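Local coordinates for LipS lipolytic enzyme (PDB 4FBL), which is a thermostable metagenome-derived lipolytic enzyme of the alpha/beta hydrolase fold, thought to hydrolyse ester bonds of lipids through a Ser-His-Asp triad, at residues 53-58 against 113-118; 67-72 against 265-270. All blocks are in the same frame, centred on the assembly; numbering follows the deposited sequence.

How the contacts relate
Contacts 1 and 2 lie on the two faces of the central sheet, their centres about 18 Å apart. Strand 52-57 carries one half of contact 1, and the next helix in the chain, 68-76, carries one half of contact 2; the partners come later, as helix 101-118 and helix 267-279. The two contacts touch where M67 packs on the end of the strand: its CG lies 3.6 Å from H58 CB, and its CB 3.8 Å from V56 CG1. The side chains of L55 and L70 each approach, without touching, the probable nucleophile elbow around S128, and L70 is about 12 Å from the bound spermidine.

Contact 1: 53-58 against 113-118; sequences GVLVSH and RWLEER
L115 of helix 101-118 points toward strand 52-57 and carries this contact almost alone, through its two terminal methyls. The apolar part centres on L115 CD1, which sits 3.6 Å from L55 CB and 3.9 Å from L55 CG, so that one branch of L115 meets the root of the other leucine. L55 turns its CG anti to its own backbone N (chi1 -156°), consistent with CB being left accessible to that methyl. The backbone part is plain van der Waals contact: L115 CD1 also lies 3.9 Å from V54 C, while L115 CD2 stands 4.4 Å from G53 CA, where the glycine has no side chain to obstruct it. No hydrogen bond joins the segments. Within 113-118, R118 folds back over W114: its NH1 donates to W114 O at 3.1 Å, and NE1 of the indole lies over the centre of the guanidinium face. The axes of 53-57 and 113-118 approach to 8.9 Å, nearly antiparallel at 170°. Helix 101-118 belongs to the connection from strand 80-83 to strand 121-127, passing over strand 52-57 between them. G53 and L55 pair with strand 121-127, V54 with strand 80-83, and L115 also packs on A82.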
ATOM      1  N   GLY C  53      10.038  27.219  -9.635  1.00 20.40           N
ATOM      2  CA  GLY C  53       8.849  26.528 -10.220  1.00 20.60           C
ATOM      3  C   GLY C  53       8.015  25.721  -9.200  1.00 20.26           C
ATOM      4  O   GLY C  53       8.535  25.333  -8.155  1.00 20.08           O
ATOM      5  N   VAL C  54       6.742  25.509  -9.498  1.00 20.37           N
ATOM      6  CA  VAL C  54       5.815  24.813  -8.569  1.00 20.15           C
ATOM      7  C   VAL C  54       5.138  23.696  -9.358  1.00 19.82           C
ATOM      8  O   VAL C  54       4.524  23.980 -10.424  1.00 20.12           O
ATOM      9  CB  VAL C  54       4.688  25.734  -7.988  1.00 19.79           C
ATOM     10  CG1 VAL C  54       3.913  25.036  -6.825  1.00 16.20           C
ATOM     11  CG2 VAL C  54       5.275  27.088  -7.501  1.00 20.93           C
ATOM     12  N   LEU C  55       5.172  22.473  -8.797  1.00 17.95           N
ATOM     13  CA  LEU C  55       4.503  21.329  -9.386  1.00 15.67           C
ATOM     14  C   LEU C  55       3.221  21.210  -8.583  1.00 16.68           C
ATOM     15  O   LEU C  55       3.281  21.192  -7.354  1.00 14.51           O
ATOM     16  CB  LEU C  55       5.409  20.093  -9.179  1.00 16.57           C
ATOM     17  CG  LEU C  55       5.180  18.940 -10.187  1.00 17.01           C
ATOM     18  CD1 LEU C  55       6.277  17.867  -9.987  1.00 13.67           C
ATOM     19  CD2 LEU C  55       3.825  18.248  -9.996  1.00 14.28           C
ATOM     20  N   VAL C  56       2.062  21.178  -9.269  1.00 16.30           N
ATOM     21  CA  VAL C  56       0.765  21.140  -8.617  1.00 14.72           C
ATOM     22  C   VAL C  56       0.003  19.902  -8.990  1.00 16.67           C
ATOM     23  O   VAL C  56      -0.300  19.728 -10.163  1.00 16.17           O
ATOM     24  CB  VAL C  56      -0.114  22.384  -8.995  1.00 15.15           C
ATOM     25  CG1 VAL C  56      -1.383  22.373  -8.135  1.00 13.62           C
ATOM     26  CG2 VAL C  56       0.709  23.688  -8.795  1.00 14.67           C
ATOM     27  N   SER C  57      -0.332  19.040  -8.009  1.00 16.68           N
ATOM     28  CA  SER C  57      -0.908  17.742  -8.387  1.00 15.90           C
ATOM     29  C   SER C  57      -2.359  17.583  -7.905  1.00 15.68           C
ATOM     30  O   SER C  57      -2.620  17.728  -6.707  1.00 17.77           O
ATOM     31  CB  SER C  57      -0.081  16.595  -7.731  1.00 15.63           C
ATOM     32  OG  SER C  57      -0.699  15.370  -8.154  1.00 19.41           O
ATOM     33  N   HIS C  58      -3.299  17.267  -8.772  1.00 17.48           N
ATOM     34  CA  HIS C  58      -4.663  16.932  -8.302  1.00 18.15           C
ATOM     35  C   HIS C  58      -4.735  15.447  -7.742  1.00 18.28           C
ATOM     36  O   HIS C  58      -3.713  14.751  -7.670  1.00 17.79           O
ATOM     37  CB  HIS C  58      -5.698  17.145  -9.454  1.00 17.20           C
ATOM     38  CG  HIS C  58      -5.568  16.165 -10.598  1.00 15.91           C
ATOM     39  ND1 HIS C  58      -6.034  14.878 -10.512  1.00 13.34           N
ATOM     40  CD2 HIS C  58      -4.995  16.263 -11.829  1.00 16.23           C
ATOM     41  CE1 HIS C  58      -5.780  14.231 -11.653  1.00 14.77           C
ATOM     42  NE2 HIS C  58      -5.120  15.042 -12.453  1.00 19.67           N
ATOM     43  N   ARG C 113      10.703  16.756 -14.400  1.00 23.20           N
ATOM     44  CA  ARG C 113      11.715  16.972 -15.447  1.00 25.15           C
ATOM     45  C   ARG C 113      11.425  18.241 -16.266  1.00 25.14           C
ATOM     46  O   ARG C 113      12.353  18.946 -16.650  1.00 25.29           O
ATOM     47  CB  ARG C 113      11.851  15.732 -16.334  1.00 25.73           C
ATOM     48  CG  ARG C 113      12.444  14.581 -15.456  1.00 31.62           C
ATOM     49  CD  ARG C 113      12.460  13.219 -16.133  1.00 37.94           C
ATOM     50  NE  ARG C 113      13.264  12.263 -15.368  1.00 44.45           N
ATOM     51  CZ  ARG C 113      13.279  10.941 -15.562  1.00 44.52           C
ATOM     52  NH1 ARG C 113      12.489  10.390 -16.490  1.00 46.04           N
ATOM     53  NH2 ARG C 113      14.065  10.164 -14.803  1.00 42.93           N
ATOM     54  N   TRP C 114      10.153  18.537 -16.508  1.00 23.83           N
ATOM     55  CA  TRP C 114       9.745  19.713 -17.303  1.00 23.63           C
ATOM     56  C   TRP C 114      10.119  20.995 -16.528  1.00 24.43           C
ATOM     57  O   TRP C 114      10.641  21.971 -17.130  1.00 24.05           O
ATOM     58  CB  TRP C 114       8.241  19.638 -17.594  1.00 22.49           C
ATOM     59  CG  TRP C 114       7.668  20.772 -18.389  1.00 23.95           C
ATOM     60  CD1 TRP C 114       7.481  20.809 -19.742  1.00 24.42           C
ATOM     61  CD2 TRP C 114       7.163  22.046 -17.876  1.00 26.06           C
ATOM     62  NE1 TRP C 114       6.894  22.026 -20.108  1.00 25.46           N
ATOM     63  CE2 TRP C 114       6.702  22.802 -18.994  1.00 24.35           C
ATOM     64  CE3 TRP C 114       7.086  22.631 -16.576  1.00 23.99           C
ATOM     65  CZ2 TRP C 114       6.113  24.094 -18.855  1.00 24.68           C
ATOM     66  CZ3 TRP C 114       6.539  23.943 -16.429  1.00 23.96           C
ATOM     67  CH2 TRP C 114       6.064  24.666 -17.571  1.00 22.95           C
ATOM     68  N   LEU C 115       9.889  20.968 -15.206  1.00 22.66           N
ATOM     69  CA  LEU C 115      10.222  22.099 -14.343  1.00 22.40           C
ATOM     70  C   LEU C 115      11.721  22.269 -14.243  1.00 22.67           C
ATOM     71  O   LEU C 115      12.165  23.367 -14.269  1.00 23.33           O
ATOM     72  CB  LEU C 115       9.647  21.923 -12.928  1.00 20.53           C
ATOM     73  CG  LEU C 115       8.176  22.038 -12.770  1.00 19.80           C
ATOM     74  CD1 LEU C 115       7.738  21.639 -11.374  1.00 19.87           C
ATOM     75  CD2 LEU C 115       7.609  23.415 -13.074  1.00 25.12           C
ATOM     76  N   GLU C 116      12.486  21.201 -14.168  1.00 22.45           N
ATOM     77  CA  GLU C 116      13.929  21.309 -14.042  1.00 26.27           C
ATOM     78  C   GLU C 116      14.598  21.859 -15.314  1.00 27.94           C
ATOM     79  O   GLU C 116      15.574  22.538 -15.233  1.00 29.26           O
ATOM     80  CB  GLU C 116      14.552  19.971 -13.687  1.00 25.74           C
ATOM     81  CG  GLU C 116      14.540  19.705 -12.248  1.00 33.92           C
ATOM     82  CD  GLU C 116      14.440  18.221 -11.985  1.00 41.52           C
ATOM     83  OE1 GLU C 116      14.140  17.853 -10.842  1.00 48.16           O
ATOM     84  OE2 GLU C 116      14.625  17.403 -12.906  1.00 46.18           O
ATOM     85  N   GLU C 117      14.074  21.542 -16.486  1.00 28.56           N
ATOM     86  CA  GLU C 117      14.465  22.267 -17.699  1.00 27.50           C
ATOM     87  C   GLU C 117      14.354  23.803 -17.604  1.00 28.27           C
ATOM     88  O   GLU C 117      15.179  24.499 -18.138  1.00 31.16           O
ATOM     89  CB  GLU C 117      13.642  21.724 -18.902  1.00 27.15           C
ATOM     90  CG  GLU C 117      14.150  20.331 -19.376  1.00 23.88           C
ATOM     91  CD  GLU C 117      13.190  19.615 -20.390  1.00 28.73           C
ATOM     92  OE1 GLU C 117      12.144  20.108 -20.816  1.00 27.50           O
ATOM     93  OE2 GLU C 117      13.501  18.510 -20.800  1.00 33.43           O
ATOM     94  N   ARG C 118      13.318  24.322 -16.968  1.00 26.37           N
ATOM     95  CA  ARG C 118      13.026  25.709 -16.859  1.00 26.42           C
ATOM     96  C   ARG C 118      13.375  26.468 -15.529  1.00 27.09           C
ATOM     97  O   ARG C 118      13.129  27.670 -15.446  1.00 29.10           O
ATOM     98  CB  ARG C 118      11.525  25.892 -17.146  1.00 25.45           C
ATOM     99  CG  ARG C 118      11.186  25.358 -18.585  1.00 23.05           C
ATOM    100  CD  ARG C 118       9.707  25.133 -18.760  1.00 24.28           C
ATOM    101  NE  ARG C 118       9.382  24.926 -20.153  1.00 24.64           N
ATOM    102  CZ  ARG C 118       9.583  23.765 -20.780  1.00 26.25           C
ATOM    103  NH1 ARG C 118      10.089  22.731 -20.123  1.00 22.08           N
ATOM    104  NH2 ARG C 118       9.309  23.639 -22.078  1.00 31.27           N
TER

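Contact 2: 67-72 against 265-270; sequences MRFLAE and NDKELI
F69 points toward 265-270, its CG anti to the backbone N (chi1 177°), and K267 receives it by placing CG between its own backbone N and carbonyl carbon (chi1 66°), then bending at the far end of the chain. Together these rotations lay the lysine methylenes across one face of the phenyl ring, the two side chains crossing at about a right angle. K267 CE is the group over the middle of the ring: it stands 4.0 Å from the F69 ring centroid and 13° off the normal, a CH-pi contact. The ammonium is farther off, with K267 NZ 5.1 Å from the F69 centroid, so any cation-pi attraction is weak at most. K267 NZ instead bonds E268 OE2 at 2.8 Å in a salt bridge that meets the carboxylate from above its plane. In this bond K267 NZ stands higher above the ring than CE, and its charge pairing probably matters more to the ammonium than the aromatic face does. The ring also touches backbone, F69 CE2 lying 3.7 Å from K267 O. The next residue, L70, meets I270, about a turn on from K267: L70 CD1 lies 4.1 Å from I270 CG2, again with the side chains crossed. Thus a partly exposed ring and lysine lie beside a buried leucine-isoleucine pair. The joined parts are the beginnings of helix 68-76, the first after strand 52-57, and of the C-terminal helix 267-279, which share one face of the central sheet, as in alpha/beta hydrolases. A71 packs on strands 45-47 and 80-83, whereas I270 rests on L254 of strand 249-254.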
ATOM      1  N   MET C  67      -7.530  22.183  -8.919  1.00 19.16           N
ATOM      2  CA  MET C  67      -6.284  22.856  -8.505  1.00 20.43           C
ATOM      3  C   MET C  67      -6.107  24.204  -9.294  1.00 23.08           C
ATOM      4  O   MET C  67      -5.108  24.916  -9.093  1.00 20.43           O
ATOM      5  CB  MET C  67      -5.063  21.977  -8.806  1.00 20.44           C
ATOM      6  CG  MET C  67      -5.150  20.486  -8.341  1.00 17.21           C
ATOM      7  SD  MET C  67      -5.478  20.455  -6.579  1.00 21.54           S
ATOM      8  CE  MET C  67      -4.091  21.045  -5.670  1.00 17.07           C
ATOM      9  N   ARG C  68      -7.030  24.526 -10.218  1.00 25.25           N
ATOM     10  CA  ARG C  68      -6.859  25.666 -11.139  1.00 25.14           C
ATOM     11  C   ARG C  68      -6.716  27.050 -10.443  1.00 25.54           C
ATOM     12  O   ARG C  68      -5.779  27.809 -10.733  1.00 25.92           O
ATOM     13  CB  ARG C  68      -8.000  25.663 -12.178  1.00 26.46           C
ATOM     14  CG  ARG C  68      -7.615  26.410 -13.486  1.00 33.14           C
ATOM     15  CD  ARG C  68      -8.583  26.129 -14.689  1.00 37.82           C
ATOM     16  NE  ARG C  68      -7.975  25.091 -15.553  1.00 45.33           N
ATOM     17  CZ  ARG C  68      -6.778  25.215 -16.157  1.00 51.18           C
ATOM     18  NH1 ARG C  68      -6.059  26.339 -15.999  1.00 54.07           N
ATOM     19  NH2 ARG C  68      -6.285  24.251 -16.942  1.00 50.50           N
ATOM     20  N   PHE C  69      -7.571  27.344  -9.487  1.00 26.41           N
ATOM     21  CA  PHE C  69      -7.467  28.556  -8.650  1.00 28.41           C
ATOM     22  C   PHE C  69      -6.054  28.730  -8.032  1.00 30.44           C
ATOM     23  O   PHE C  69      -5.503  29.867  -7.991  1.00 29.43           O
ATOM     24  CB  PHE C  69      -8.558  28.642  -7.581  1.00 26.44           C
ATOM     25  CG  PHE C  69      -8.439  29.860  -6.654  1.00 32.40           C
ATOM     26  CD1 PHE C  69      -9.012  31.116  -7.002  1.00 34.55           C
ATOM     27  CD2 PHE C  69      -7.761  29.772  -5.438  1.00 31.51           C
ATOM     28  CE1 PHE C  69      -8.861  32.278  -6.133  1.00 32.13           C
ATOM     29  CE2 PHE C  69      -7.591  30.893  -4.592  1.00 34.10           C
ATOM     30  CZ  PHE C  69      -8.185  32.169  -4.936  1.00 33.44           C
ATOM     31  N   LEU C  70      -5.450  27.634  -7.556  1.00 28.55           N
ATOM     32  CA  LEU C  70      -4.200  27.723  -6.900  1.00 26.71           C
ATOM     33  C   LEU C  70      -3.117  27.918  -7.895  1.00 26.49           C
ATOM     34  O   LEU C  70      -2.193  28.715  -7.679  1.00 26.02           O
ATOM     35  CB  LEU C  70      -3.953  26.411  -6.132  1.00 26.11           C
ATOM     36  CG  LEU C  70      -3.004  26.330  -4.979  1.00 28.45           C
ATOM     37  CD1 LEU C  70      -3.165  27.528  -4.046  1.00 30.30           C
ATOM     38  CD2 LEU C  70      -3.263  24.982  -4.195  1.00 24.03           C
ATOM     39  N   ALA C  71      -3.207  27.135  -8.968  1.00 23.95           N
ATOM     40  CA  ALA C  71      -2.203  27.101  -9.971  1.00 23.66           C
ATOM     41  C   ALA C  71      -2.127  28.456 -10.666  1.00 24.41           C
ATOM     42  O   ALA C  71      -1.023  28.901 -10.976  1.00 23.88           O
ATOM     43  CB  ALA C  71      -2.556  26.057 -11.040  1.00 21.87           C
ATOM     44  N   GLU C  72      -3.284  29.032 -11.014  1.00 23.86           N
ATOM     45  CA  GLU C  72      -3.298  30.373 -11.660  1.00 27.25           C
ATOM     46  C   GLU C  72      -2.688  31.424 -10.730  1.00 25.80           C
ATOM     47  O   GLU C  72      -1.943  32.282 -11.194  1.00 26.22           O
ATOM     48  CB  GLU C  72      -4.713  30.908 -11.862  1.00 28.15           C
ATOM     49  CG  GLU C  72      -5.704  29.974 -12.377  1.00 35.83           C
ATOM     50  CD  GLU C  72      -5.840  30.084 -13.852  1.00 46.19           C
ATOM     51  OE1 GLU C  72      -4.756  30.224 -14.479  1.00 51.34           O
ATOM     52  OE2 GLU C  72      -7.002  29.993 -14.351  1.00 43.93           O
ATOM     53  N   ASN C 265     -14.216  27.441   1.139  1.00 26.14           N
ATOM     54  CA  ASN C 265     -14.147  28.773   1.756  1.00 26.61           C
ATOM     55  C   ASN C 265     -12.708  29.133   2.052  1.00 26.94           C
ATOM     56  O   ASN C 265     -12.386  30.313   2.122  1.00 24.42           O
ATOM     57  CB  ASN C 265     -14.886  28.863   3.106  1.00 26.32           C
ATOM     58  CG  ASN C 265     -16.360  28.680   2.963  1.00 27.93           C
ATOM     59  OD1 ASN C 265     -17.008  29.311   2.122  1.00 28.77           O
ATOM     60  ND2 ASN C 265     -16.903  27.765   3.751  1.00 26.28           N
ATOM     61  N   ASP C 266     -11.827  28.145   2.313  1.00 25.99           N
ATOM     62  CA  ASP C 266     -10.479  28.555   2.771  1.00 25.08           C
ATOM     63  C   ASP C 266      -9.521  28.656   1.610  1.00 23.89           C
ATOM     64  O   ASP C 266      -8.320  28.831   1.840  1.00 23.71           O
ATOM     65  CB  ASP C 266      -9.901  27.585   3.810  1.00 25.91           C
ATOM     66  CG  ASP C 266     -10.586  27.705   5.155  1.00 30.51           C
ATOM     67  OD1 ASP C 266     -10.488  28.794   5.756  1.00 33.97           O
ATOM     68  OD2 ASP C 266     -11.157  26.705   5.629  1.00 28.20           O
ATOM     69  N   LYS C 267      -9.995  28.527   0.363  1.00 23.15           N
ATOM     70  CA  LYS C 267      -9.029  28.577  -0.810  1.00 22.76           C
ATOM     71  C   LYS C 267      -8.079  29.781  -0.840  1.00 23.53           C
ATOM     72  O   LYS C 267      -6.876  29.700  -1.196  1.00 22.16           O
ATOM     73  CB  LYS C 267      -9.763  28.424  -2.144  1.00 24.00           C
ATOM     74  CG  LYS C 267     -10.780  29.605  -2.602  1.00 22.29           C
ATOM     75  CD  LYS C 267     -11.501  29.162  -3.878  1.00 22.59           C
ATOM     76  CE  LYS C 267     -12.042  30.427  -4.609  1.00 28.05           C
ATOM     77  NZ  LYS C 267     -12.915  31.069  -3.537  1.00 25.62           N
ATOM     78  N   GLU C 268      -8.618  30.957  -0.504  1.00 23.69           N
ATOM     79  CA  GLU C 268      -7.777  32.184  -0.446  1.00 21.95           C
ATOM     80  C   GLU C 268      -6.641  32.159   0.538  1.00 20.36           C
ATOM     81  O   GLU C 268      -5.510  32.560   0.190  1.00 21.31           O
ATOM     82  CB  GLU C 268      -8.697  33.370  -0.108  1.00 23.39           C
ATOM     83  CG  GLU C 268      -9.593  33.781  -1.303  1.00 20.97           C
ATOM     84  CD  GLU C 268     -10.952  33.086  -1.290  1.00 26.91           C
ATOM     85  OE1 GLU C 268     -11.275  32.369  -0.298  1.00 25.78           O
ATOM     86  OE2 GLU C 268     -11.651  33.238  -2.339  1.00 28.22           O
ATOM     87  N   LEU C 269      -6.936  31.761   1.771  1.00 20.36           N
ATOM     88  CA  LEU C 269      -5.929  31.504   2.823  1.00 20.97           C
ATOM     89  C   LEU C 269      -4.839  30.495   2.360  1.00 20.70           C
ATOM     90  O   LEU C 269      -3.615  30.737   2.525  1.00 20.47           O
ATOM     91  CB  LEU C 269      -6.638  30.980   4.071  1.00 21.03           C
ATOM     92  CG  LEU C 269      -5.713  30.572   5.252  1.00 24.28           C
ATOM     93  CD1 LEU C 269      -5.020  31.773   5.861  1.00 23.30           C
ATOM     94  CD2 LEU C 269      -6.535  29.918   6.337  1.00 21.41           C
ATOM     95  N   ILE C 270      -5.271  29.426   1.670  1.00 18.97           N
ATOM     96  CA  ILE C 270      -4.316  28.393   1.204  1.00 18.14           C
ATOM     97  C   ILE C 270      -3.378  29.078   0.149  1.00 18.01           C
ATOM     98  O   ILE C 270      -2.186  28.868   0.182  1.00 17.26           O
ATOM     99  CB  ILE C 270      -5.053  27.164   0.516  1.00 17.72           C
ATOM    100  CG1 ILE C 270      -5.864  26.376   1.541  1.00 15.50           C
ATOM    101  CG2 ILE C 270      -4.006  26.222  -0.201  1.00 19.45           C
ATOM    102  CD1 ILE C 270      -6.890  25.383   0.880  1.00 17.48           C
TER